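Local coordinates for protein DNA polymerase (Bacillus phage phi29, PDB 2PY5) that replicates the phage genome by protein-primed, strand-displacing DNA synthesis with high processivity and fidelity, and proofreads through a 3'-5' exonuclease activity, at residues T15-E20 against D147-R152. The protein carries 2 engineered substitutions. Residues are numbered along the deposited sequence; the frame is centred on the assembly and turned at random.
Sequences TTTKVE and DYHKER. With nucleotides of chain A.
Thr17 and His149 meet at the centre of this contact between two loops of the exonuclease domain. Their side chains cross at about a right angle. Thr17 OG1 lies in the plane of the imidazole, at its edge, and shares a hydrogen bond with His149 ND1 (2.8 Å). The ring is also backed on one face by Tyr148 CB, over its centre, though His149 as a whole lies exposed. Thr17 CG2 sits anti to its own carbonyl carbon (OG1 chi1 69°). There it fits between Tyr148 O (3.5 Å) and the O2 of the thymidine DT7 of chain A, the single-stranded DNA.

The close packing lies here, around Thr17 CG2, the buried Thr15 and the DNA. The thymine base of DT7 of chain A rests over one face of the Tyr148 ring, with C5 3.6 Å above the plane and offset toward the rim. Thr15 N donates to O3' of DT7 of chain A at 3.0 Å. A water donates to both Thr15 O and Tyr148 O and also bonds that O3', so it ties the two loops to the O3' atom. Thr15 and Tyr148 are both known to stabilise the frayed primer terminus during proofreading. Arg152 is buried too; its NH1 and NH2 both bind Asp147 O, end-on, across the turn from Asp147 to Lys150.

The Lys18-Glu151 side is looser and more open to solvent. An extended Lys18 reaches across to Glu151, whose chain bends at chi2 (67°). The salt bridge from Lys18 NZ uses the syn lone pair of Glu151 OE1 (2.8 Å).

Residues 15-20 link strands 8-15 and 24-31, and Trp25 of the latter touches both Thr16 and Arg152. Thr15 packs on Phe65 and Phe69 of helix 63-76. Arg152 forms a salt bridge to Glu162, joining residues 147-152 to helix 160-182.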
# COMPACT_ATOMS: atom_id res chain seq x y z
N THR F 15 21.83 -0.07 13.35
CA THR F 15 21.77 -1.16 14.31
C THR F 15 22.70 -2.31 13.91
O THR F 15 23.02 -2.48 12.74
CB THR F 15 20.33 -1.68 14.44
OG1 THR F 15 19.90 -2.18 13.17
CG2 THR F 15 19.37 -0.56 14.88
N THR F 16 23.15 -3.08 14.89
CA THR F 16 23.95 -4.25 14.62
C THR F 16 23.06 -5.38 14.11
O THR F 16 21.84 -5.36 14.32
CB THR F 16 24.74 -4.69 15.85
OG1 THR F 16 23.85 -5.08 16.89
CG2 THR F 16 25.62 -3.56 16.34
N THR F 17 23.68 -6.37 13.46
CA THR F 17 22.93 -7.33 12.66
C THR F 17 23.18 -8.77 13.08
O THR F 17 22.99 -9.69 12.30
CB THR F 17 23.24 -7.12 11.17
OG1 THR F 17 24.59 -7.48 10.88
CG2 THR F 17 23.01 -5.64 10.79
N LYS F 18 23.58 -8.94 14.34
CA LYS F 18 23.83 -10.26 14.92
C LYS F 18 22.68 -10.63 15.85
O LYS F 18 22.36 -9.88 16.77
CB LYS F 18 25.10 -10.23 15.74
CG LYS F 18 26.34 -9.81 14.98
CD LYS F 18 27.46 -9.52 15.97
CE LYS F 18 28.80 -9.29 15.30
NZ LYS F 18 29.90 -9.18 16.31
N VAL F 19 22.05 -11.79 15.62
CA VAL F 19 20.95 -12.23 16.49
C VAL F 19 21.35 -12.33 17.97
O VAL F 19 20.52 -12.11 18.86
CB VAL F 19 20.32 -13.57 16.00
CG1 VAL F 19 19.66 -13.37 14.65
CG2 VAL F 19 21.35 -14.67 15.93
N GLU F 20 22.63 -12.60 18.23
CA GLU F 20 23.14 -12.72 19.61
C GLU F 20 23.62 -11.39 20.17
O GLU F 20 24.01 -11.31 21.34
CB GLU F 20 24.30 -13.73 19.70
CG GLU F 20 24.49 -14.60 18.49
CD GLU F 20 25.19 -13.86 17.36
OE1 GLU F 20 24.57 -13.69 16.30
OE2 GLU F 20 26.35 -13.44 17.54
N ASP F 147 27.61 0.23 5.28
CA ASP F 147 28.00 -1.17 5.41
C ASP F 147 27.30 -1.71 6.65
O ASP F 147 27.76 -1.50 7.77
CB ASP F 147 29.53 -1.27 5.56
CG ASP F 147 30.03 -2.70 5.73
OD1 ASP F 147 29.22 -3.64 5.82
OD2 ASP F 147 31.27 -2.88 5.78
N TYR F 148 26.18 -2.41 6.46
CA TYR F 148 25.32 -2.82 7.58
C TYR F 148 25.99 -3.79 8.54
O TYR F 148 25.78 -3.73 9.75
CB TYR F 148 24.04 -3.49 7.08
CG TYR F 148 23.24 -2.69 6.08
CD1 TYR F 148 22.88 -3.24 4.86
CD2 TYR F 148 22.86 -1.38 6.35
CE1 TYR F 148 22.15 -2.52 3.93
CE2 TYR F 148 22.12 -0.64 5.41
CZ TYR F 148 21.78 -1.23 4.21
OH TYR F 148 21.06 -0.54 3.26
N HIS F 149 26.79 -4.70 7.99
CA HIS F 149 27.27 -5.85 8.75
C HIS F 149 28.68 -5.69 9.30
O HIS F 149 29.22 -6.64 9.86
CB HIS F 149 27.13 -7.11 7.90
CG HIS F 149 25.76 -7.28 7.33
ND1 HIS F 149 24.65 -7.50 8.12
CD2 HIS F 149 25.31 -7.20 6.06
CE1 HIS F 149 23.58 -7.58 7.35
NE2 HIS F 149 23.95 -7.41 6.10
N LYS F 150 29.26 -4.50 9.14
CA LYS F 150 30.58 -4.22 9.69
C LYS F 150 30.57 -4.46 11.20
O LYS F 150 29.59 -4.15 11.90
CB LYS F 150 31.03 -2.78 9.39
CG LYS F 150 32.28 -2.37 10.16
CD LYS F 150 32.88 -1.06 9.69
CE LYS F 150 34.06 -0.68 10.56
NZ LYS F 150 34.73 0.57 10.12
N GLU F 151 31.68 -5.01 11.69
CA GLU F 151 31.88 -5.26 13.11
C GLU F 151 31.93 -3.92 13.86
O GLU F 151 32.82 -3.10 13.59
CB GLU F 151 33.18 -6.04 13.31
CG GLU F 151 33.67 -6.17 14.75
CD GLU F 151 32.76 -7.00 15.63
OE1 GLU F 151 31.88 -7.71 15.09
OE2 GLU F 151 32.96 -6.96 16.87
N ARG F 152 30.98 -3.73 14.77
CA ARG F 152 30.85 -2.50 15.55
C ARG F 152 30.54 -2.81 17.02
O ARG F 152 29.38 -3.01 17.38
CB ARG F 152 29.75 -1.61 14.97
CG ARG F 152 30.07 -1.07 13.58
CD ARG F 152 28.95 -0.18 13.09
NE ARG F 152 29.17 0.34 11.73
CZ ARG F 152 28.64 -0.15 10.62
NH1 ARG F 152 27.87 -1.23 10.65
NH2 ARG F 152 28.90 0.42 9.45
P DT A 7 17.98 1.62 7.15
OP1 DT A 7 18.54 2.94 7.48
OP2 DT A 7 18.07 1.11 5.77
O5' DT A 7 18.66 0.49 8.06
C5' DT A 7 18.65 0.58 9.47
C4' DT A 7 19.39 -0.63 10.02
O4' DT A 7 18.74 -1.83 9.57
C3' DT A 7 20.84 -0.79 9.57
O3' DT A 7 21.76 -0.04 10.37
C2' DT A 7 21.04 -2.28 9.78
C1' DT A 7 19.69 -2.87 9.41
N1 DT A 7 19.61 -3.40 8.00
C2 DT A 7 20.04 -4.69 7.79
O2 DT A 7 20.48 -5.40 8.67
N3 DT A 7 19.93 -5.12 6.49
C4 DT A 7 19.45 -4.42 5.41
O4 DT A 7 19.40 -4.91 4.28
C5 DT A 7 19.01 -3.07 5.70
C7 DT A 7 18.47 -2.21 4.60
C6 DT A 7 19.11 -2.62 6.96
O HOH W 1 24.40 -1.17 10.44